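Local coordinates for mandelate racemase/muconate lactonizing protein (Alicyclobacillus acidocaldarius LAA1, PDB 3QLD) that belongs to the mandelate racemase/muconate lactonizing family of the enolase superfamily, pairing an N-terminal capping domain with a TIM-barrel-like domain, at residues A[67-76]-A[104-115]. Numbering follows the deposited sequence. Where two conformers were deposited one is given.
Sequences MLVHHLVPRF and NRMSVAAIEMAV. With SO4 (sulfate ion), chain C; SO4 (sulfate ion), chain E; SO4 (sulfate ion), chain D.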
HETATM    1  N   MSE A  67      12.933   1.207  -3.851  1.00 20.70           N
HETATM    2  CA  MSE A  67      12.391   2.299  -3.067  1.00 21.17           C
HETATM    3  C   MSE A  67      13.575   2.918  -2.269  1.00 21.05           C
HETATM    4  O   MSE A  67      13.730   4.149  -2.239  1.00 20.28           O
HETATM    5  CB  MSE A  67      11.246   1.721  -2.184  1.00 21.42           C
HETATM    6  CG  MSE A  67      10.488   2.694  -1.237  1.00 24.74           C
HETATM    7 SE   MSE A  67       9.776   4.332  -2.002  1.00 29.38          SE
HETATM    8  CE  MSE A  67       9.007   3.503  -3.504  1.00 19.38           C
ATOM      9  N   LEU A  68      14.381   2.076  -1.648  1.00 21.30           N
ATOM     10  CA  LEU A  68      15.512   2.632  -0.805  1.00 21.44           C
ATOM     11  C   LEU A  68      16.560   3.361  -1.655  1.00 22.79           C
ATOM     12  O   LEU A  68      16.852   4.520  -1.445  1.00 22.65           O
ATOM     13  CB  LEU A  68      16.151   1.517   0.026  1.00 21.05           C
ATOM     14  CG  LEU A  68      15.246   1.090   1.176  1.00 21.44           C
ATOM     15  CD1 LEU A  68      15.657  -0.290   1.686  1.00 20.49           C
ATOM     16  CD2 LEU A  68      15.203   2.159   2.347  1.00 23.66           C
ATOM     17  N   VAL A  69      17.058   2.677  -2.668  1.00 23.24           N
ATOM     18  CA  VAL A  69      18.077   3.235  -3.555  1.00 22.69           C
ATOM     19  C   VAL A  69      17.647   4.481  -4.276  1.00 24.69           C
ATOM     20  O   VAL A  69      18.420   5.463  -4.293  1.00 23.82           O
ATOM     21  CB  VAL A  69      18.524   2.142  -4.565  1.00 22.43           C
ATOM     22  CG1 VAL A  69      19.495   2.689  -5.697  1.00 23.02           C
ATOM     23  CG2 VAL A  69      19.103   0.900  -3.847  1.00 24.82           C
ATOM     24  N   HIS A  70      16.460   4.457  -4.914  1.00 22.11           N
ATOM     25  CA  HIS A  70      16.138   5.507  -5.857  1.00 23.89           C
ATOM     26  C   HIS A  70      15.230   6.588  -5.274  1.00 24.87           C
ATOM     27  O   HIS A  70      15.048   7.621  -5.927  1.00 25.08           O
ATOM     28  CB  HIS A  70      15.596   4.898  -7.179  1.00 24.15           C
ATOM     29  CG  HIS A  70      16.605   4.055  -7.901  1.00 26.39           C
ATOM     30  ND1 HIS A  70      17.694   4.607  -8.556  1.00 29.32           N
ATOM     31  CD2 HIS A  70      16.721   2.710  -8.052  1.00 32.64           C
ATOM     32  CE1 HIS A  70      18.415   3.646  -9.099  1.00 28.46           C
ATOM     33  NE2 HIS A  70      17.871   2.481  -8.782  1.00 30.00           N
ATOM     34  N   HIS A  71      14.677   6.387  -4.067  1.00 23.20           N
ATOM     35  CA  HIS A  71      13.738   7.329  -3.509  1.00 24.90           C
ATOM     36  C   HIS A  71      13.956   7.796  -2.079  1.00 25.48           C
ATOM     37  O   HIS A  71      14.021   9.030  -1.812  1.00 25.51           O
ATOM     38  CB  HIS A  71      12.304   6.780  -3.630  1.00 26.49           C
ATOM     39  CG  HIS A  71      11.946   6.457  -5.034  1.00 25.35           C
ATOM     40  ND1 HIS A  71      11.409   7.406  -5.886  1.00 27.28           N
ATOM     41  CD2 HIS A  71      12.234   5.369  -5.803  1.00 26.26           C
ATOM     42  CE1 HIS A  71      11.276   6.873  -7.100  1.00 27.72           C
ATOM     43  NE2 HIS A  71      11.794   5.652  -7.086  1.00 28.47           N
ATOM     44  N   LEU A  72      14.068   6.829  -1.170  1.00 23.91           N
ATOM     45  CA  LEU A  72      14.179   7.153   0.247  1.00 24.92           C
ATOM     46  C   LEU A  72      15.587   7.621   0.639  1.00 24.72           C
ATOM     47  O   LEU A  72      15.701   8.666   1.257  1.00 26.16           O
ATOM     48  CB  LEU A  72      13.716   5.975   1.134  1.00 25.04           C
ATOM     49  CG  LEU A  72      12.321   5.443   0.861  1.00 27.04           C
ATOM     50  CD1 LEU A  72      11.955   4.524   2.063  1.00 26.62           C
ATOM     51  CD2 LEU A  72      11.349   6.594   0.761  1.00 26.15           C
ATOM     52  N   VAL A  73      16.630   6.905   0.212  1.00 25.09           N
ATOM     53  CA  VAL A  73      18.013   7.341   0.565  1.00 26.76           C
ATOM     54  C   VAL A  73      18.325   8.724   0.009  1.00 26.24           C
ATOM     55  O   VAL A  73      18.863   9.586   0.766  1.00 26.99           O
ATOM     56  CB  VAL A  73      19.071   6.229   0.307  1.00 25.60           C
ATOM     57  CG1 VAL A  73      20.525   6.744   0.577  1.00 29.53           C
ATOM     58  CG2 VAL A  73      18.748   5.078   1.206  1.00 28.16           C
ATOM     59  N   PRO A  74      17.921   9.027  -1.249  1.00 26.51           N
ATOM     60  CA  PRO A  74      18.139  10.402  -1.717  1.00 27.23           C
ATOM     61  C   PRO A  74      17.418  11.441  -0.892  1.00 27.08           C
ATOM     62  O   PRO A  74      17.969  12.524  -0.602  1.00 28.63           O
ATOM     63  CB  PRO A  74      17.616  10.361  -3.150  1.00 27.07           C
ATOM     64  CG  PRO A  74      18.000   8.964  -3.571  1.00 27.81           C
ATOM     65  CD  PRO A  74      17.486   8.165  -2.370  1.00 25.88           C
ATOM     66  N   ARG A  75      16.221  11.118  -0.447  1.00 27.51           N
ATOM     67  CA  ARG A  75      15.435  12.055   0.341  1.00 27.51           C
ATOM     68  C   ARG A  75      16.073  12.274   1.679  1.00 28.54           C
ATOM     69  O   ARG A  75      15.990  13.404   2.223  1.00 29.33           O
ATOM     70  CB  ARG A  75      13.998  11.576   0.537  1.00 26.94           C
ATOM     71  CG  ARG A  75      13.065  11.939  -0.659  1.00 28.40           C
ATOM     72  CD  ARG A  75      11.740  11.239  -0.346  1.00 35.23           C
ATOM     73  NE  ARG A  75      10.730  11.607  -1.312  1.00 33.32           N
ATOM     74  CZ  ARG A  75      10.632  11.121  -2.549  1.00 35.79           C
ATOM     75  NH1 ARG A  75      11.529  10.246  -3.004  1.00 30.30           N
ATOM     76  NH2 ARG A  75       9.628  11.560  -3.345  1.00 35.29           N
ATOM     77  N   PHE A  76      16.640  11.197   2.238  1.00 28.85           N
ATOM     78  CA  PHE A  76      17.296  11.225   3.551  1.00 28.82           C
ATOM     79  C   PHE A  76      18.604  12.047   3.478  1.00 29.52           C
ATOM     80  O   PHE A  76      18.858  12.838   4.367  1.00 31.68           O
ATOM     81  CB  PHE A  76      17.501   9.787   4.041  1.00 28.29           C
ATOM     82  CG  PHE A  76      18.309   9.655   5.292  1.00 31.28           C
ATOM     83  CD1 PHE A  76      19.463   8.829   5.303  1.00 33.75           C
ATOM     84  CD2 PHE A  76      17.935  10.308   6.469  1.00 31.64           C
ATOM     85  CE1 PHE A  76      20.204   8.668   6.417  1.00 35.95           C
ATOM     86  CE2 PHE A  76      18.720  10.195   7.614  1.00 32.53           C
ATOM     87  CZ  PHE A  76      19.844   9.348   7.610  1.00 36.22           C
ATOM     88  N   ASN A 104       4.742   2.471   1.897  1.00 18.96           N
ATOM     89  CA  ASN A 104       6.181   2.022   1.901  1.00 20.29           C
ATOM     90  C   ASN A 104       6.741   2.009   3.306  1.00 21.74           C
ATOM     91  O   ASN A 104       7.900   2.393   3.556  1.00 20.52           O
ATOM     92  CB  ASN A 104       7.010   2.935   1.001  1.00 21.80           C
ATOM     93  CG  ASN A 104       6.669   2.690  -0.495  1.00 22.66           C
ATOM     94  OD1 ASN A 104       7.151   1.700  -1.081  1.00 22.20           O
ATOM     95  ND2 ASN A 104       5.851   3.563  -1.083  1.00 20.02           N
ATOM     96  N   ARG A 105       5.894   1.597   4.252  1.00 22.64           N
ATOM     97  CA  ARG A 105       6.288   1.766   5.653  1.00 24.03           C
ATOM     98  C   ARG A 105       7.458   0.897   6.095  1.00 23.58           C
ATOM     99  O   ARG A 105       8.207   1.324   6.983  1.00 23.84           O
ATOM    100  CB  ARG A 105       5.100   1.581   6.573  1.00 23.20           C
ATOM    101  CG  ARG A 105       4.217   2.814   6.494  1.00 28.16           C
ATOM    102  CD  ARG A 105       3.017   2.653   7.476  1.00 37.03           C
ATOM    103  NE  ARG A 105       2.123   3.828   7.433  1.00 38.96           N
ATOM    104  CZ  ARG A 105       2.036   4.758   8.394  1.00 43.54           C
ATOM    105  NH1 ARG A 105       2.730   4.652   9.546  1.00 41.57           N
ATOM    106  NH2 ARG A 105       1.206   5.787   8.223  1.00 45.12           N
HETATM  107  N   MSE A 106       7.631  -0.292   5.502  1.00 22.53           N
HETATM  108  CA  MSE A 106       8.783  -1.113   5.882  1.00 23.06           C
HETATM  109  C   MSE A 106      10.120  -0.523   5.395  1.00 23.07           C
HETATM  110  O   MSE A 106      11.158  -0.641   6.096  1.00 22.78           O
HETATM  111  CB  MSE A 106       8.609  -2.570   5.420  1.00 22.93           C
HETATM  112  CG  MSE A 106       7.432  -3.280   6.114  1.00 22.92           C
HETATM  113 SE   MSE A 106       7.060  -4.908   5.129  1.00 26.51          SE
HETATM  114  CE  MSE A 106       5.640  -5.639   6.227  1.00 25.84           C
ATOM    115  N   SER A 107      10.094   0.104   4.218  1.00 21.26           N
ATOM    116  CA  SER A 107      11.274   0.833   3.672  1.00 22.51           C
ATOM    117  C   SER A 107      11.552   2.096   4.497  1.00 21.93           C
ATOM    118  O   SER A 107      12.717   2.345   4.913  1.00 23.66           O
ATOM    119  CB  SER A 107      11.062   1.180   2.179  1.00 22.54           C
ATOM    120  OG  SER A 107      11.287  -0.014   1.504  1.00 23.79           O
ATOM    121  N   VAL A 108      10.492   2.831   4.811  1.00 21.84           N
ATOM    122  CA  VAL A 108      10.614   4.022   5.632  1.00 22.90           C
ATOM    123  C   VAL A 108      11.201   3.639   6.993  1.00 23.58           C
ATOM    124  O   VAL A 108      12.124   4.310   7.503  1.00 23.92           O
ATOM    125  CB  VAL A 108       9.227   4.739   5.783  1.00 23.35           C
ATOM    126  CG1 VAL A 108       9.246   5.718   6.957  1.00 28.44           C
ATOM    127  CG2 VAL A 108       8.898   5.551   4.495  1.00 24.12           C
ATOM    128  N   ALA A 109      10.669   2.577   7.568  1.00 23.16           N
ATOM    129  CA  ALA A 109      11.084   2.104   8.890  1.00 24.71           C
ATOM    130  C   ALA A 109      12.573   1.743   8.898  1.00 24.36           C
ATOM    131  O   ALA A 109      13.277   1.895   9.945  1.00 23.83           O
ATOM    132  CB  ALA A 109      10.323   0.869   9.213  1.00 23.13           C
ATOM    133  N   ALA A 110      13.073   1.187   7.782  1.00 21.27           N
ATOM    134  CA  ALA A 110      14.489   0.822   7.790  1.00 22.34           C
ATOM    135  C   ALA A 110      15.395   2.071   7.954  1.00 22.85           C
ATOM    136  O   ALA A 110      16.392   2.052   8.692  1.00 23.91           O
ATOM    137  CB  ALA A 110      14.863  -0.056   6.579  1.00 20.71           C
ATOM    138  N   ILE A 111      15.034   3.150   7.281  0.50 22.23           N
ATOM    139  CA  ILE A 111      15.728   4.405   7.461  0.50 22.52           C
ATOM    140  C   ILE A 111      15.639   4.863   8.916  0.50 23.97           C
ATOM    141  O   ILE A 111      16.681   5.016   9.622  0.50 23.49           O
ATOM    142  CB  ILE A 111      15.144   5.465   6.524  0.50 22.92           C
ATOM    143  CG1 ILE A 111      15.329   4.991   5.082  0.50 21.53           C
ATOM    144  CG2 ILE A 111      15.796   6.852   6.775  0.50 20.59           C
ATOM    145  CD1 ILE A 111      16.812   4.906   4.684  0.50 21.59           C
ATOM    146  N   GLU A 112      14.399   5.047   9.376  1.00 24.08           N
ATOM    147  CA  GLU A 112      14.142   5.582  10.714  1.00 24.67           C
ATOM    148  C   GLU A 112      14.852   4.760  11.817  1.00 25.91           C
ATOM    149  O   GLU A 112      15.466   5.337  12.737  1.00 29.72           O
ATOM    150  CB  GLU A 112      12.647   5.631  10.948  1.00 24.70           C
ATOM    151  CG  GLU A 112      12.253   6.484  12.195  1.00 24.84           C
ATOM    152  CD  GLU A 112      11.881   5.591  13.363  1.00 22.63           C
ATOM    153  OE1 GLU A 112      12.132   4.333  13.390  1.00 26.41           O
ATOM    154  OE2 GLU A 112      11.227   6.119  14.276  1.00 29.09           O
HETATM  155  N   MSE A 113      14.785   3.442  11.731  1.00 25.57           N
HETATM  156  CA  MSE A 113      15.338   2.576  12.769  1.00 25.16           C
HETATM  157  C   MSE A 113      16.890   2.559  12.767  1.00 26.05           C
HETATM  158  O   MSE A 113      17.506   2.480  13.860  1.00 23.29           O
HETATM  159  CB  MSE A 113      14.775   1.174  12.686  1.00 23.35           C
HETATM  160  CG  MSE A 113      13.263   1.170  13.105  1.00 25.82           C
HETATM  161 SE   MSE A 113      12.295  -0.438  12.581  1.00 27.84          SE
HETATM  162  CE  MSE A 113      12.756  -1.776  13.853  1.00 26.49           C
ATOM    163  N   ALA A 114      17.494   2.677  11.573  1.00 25.07           N
ATOM    164  CA  ALA A 114      18.975   2.745  11.484  1.00 25.07           C
ATOM    165  C   ALA A 114      19.411   4.076  12.125  1.00 26.52           C
ATOM    166  O   ALA A 114      20.466   4.136  12.804  1.00 26.99           O
ATOM    167  CB  ALA A 114      19.404   2.643  10.038  1.00 24.36           C
ATOM    168  N   VAL A 115      18.626   5.154  11.953  1.00 25.97           N
ATOM    169  CA  VAL A 115      18.998   6.435  12.567  1.00 27.16           C
ATOM    170  C   VAL A 115      18.913   6.386  14.132  1.00 28.81           C
ATOM    171  O   VAL A 115      19.822   6.876  14.845  1.00 27.22           O
ATOM    172  CB  VAL A 115      18.186   7.577  12.005  1.00 26.20           C
ATOM    173  CG1 VAL A 115      18.506   8.897  12.706  1.00 28.71           C
ATOM    174  CG2 VAL A 115      18.491   7.712  10.532  1.00 25.88           C
TER
HETATM  175  S   SO4 C 401       0.206   7.218  10.838  1.00 51.58           S
HETATM  176  O1  SO4 C 401       0.779   7.616   9.554  1.00 51.36           O
HETATM  177  O2  SO4 C 401       0.883   6.020  11.324  1.00 49.65           O
HETATM  178  O3  SO4 C 401       0.439   8.245  11.850  1.00 51.07           O
HETATM  179  O4  SO4 C 401      -1.232   7.021  10.632  1.00 49.86           O
HETATM  180  S   SO4 E 403      19.623  -1.212  -8.664  1.00 70.50           S
HETATM  181  O1  SO4 E 403      20.471  -1.458  -7.483  1.00 67.47           O
HETATM  182  O2  SO4 E 403      18.196  -1.383  -8.379  1.00 67.52           O
HETATM  183  O3  SO4 E 403      19.825   0.172  -9.131  1.00 67.89           O
HETATM  184  O4  SO4 E 403      20.025  -2.187  -9.693  1.00 69.46           O
HETATM  185  S   SO4 D 402       0.216   6.478   4.176  1.00 86.32           S
HETATM  186  O1  SO4 D 402      -0.606   5.691   3.250  1.00 85.79           O
HETATM  187  O2  SO4 D 402       1.119   7.379   3.468  1.00 85.53           O
HETATM  188  O3  SO4 D 402      -0.654   7.320   4.988  1.00 86.90           O
HETATM  189  O4  SO4 D 402       0.987   5.589   5.052  1.00 86.86           O
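Ile111 is the knob here: its side chain drops into a hole formed by Leu68, Leu72, Val73 and Phe76 on the neighbouring helix. CG1, beside the backbone N (chi1 -61°), packs on Leu68 CD2, the two side chains sliding past each other in opposite directions, and carries CD1 to 4.0 Å from Val73 CG2. The CG2 methyl lies over one face of the Phe76 ring, 4.2 Å from its centroid, in a CH-pi contact displaced toward the rim. One turn on, Val115 CG2 meets the far end of that ring obliquely, 3.6 Å from Phe76 CZ. The packing is tightest at Leu72, whose CD1 presses to 3.5 Å from Ser107 CB. The same methyl sits more loosely against Val108 CG2, at 4.0 Å, on a partly exposed residue whose side chain starts off away from 67-76. These two helices, 61-80 and 105-123, belong to the N-terminal domain of the enolase superfamily and lie against its antiparallel sheet: Leu68 rests on Leu8, Val73 on Cys6, and Phe76 and Val115 on Leu36. Their segments cross at -44° with axes 10.4 Å apart, and no hydrogen bond joins them. Met67, a selenomethionine, has CG anti to the backbone N (chi1 -180°) and then bends, so that CG and CE both come to 3.5 Å from Asn104 OD1, packing on the amide at about a right angle. Asn104 ND2 bonds instead to Arg102 O and to Glu58 O of the second subunit. Turned away from helix 67-76, Arg105 hydrogen-bonds through NE to a sulfate ion, probably from the crystallisation liquor.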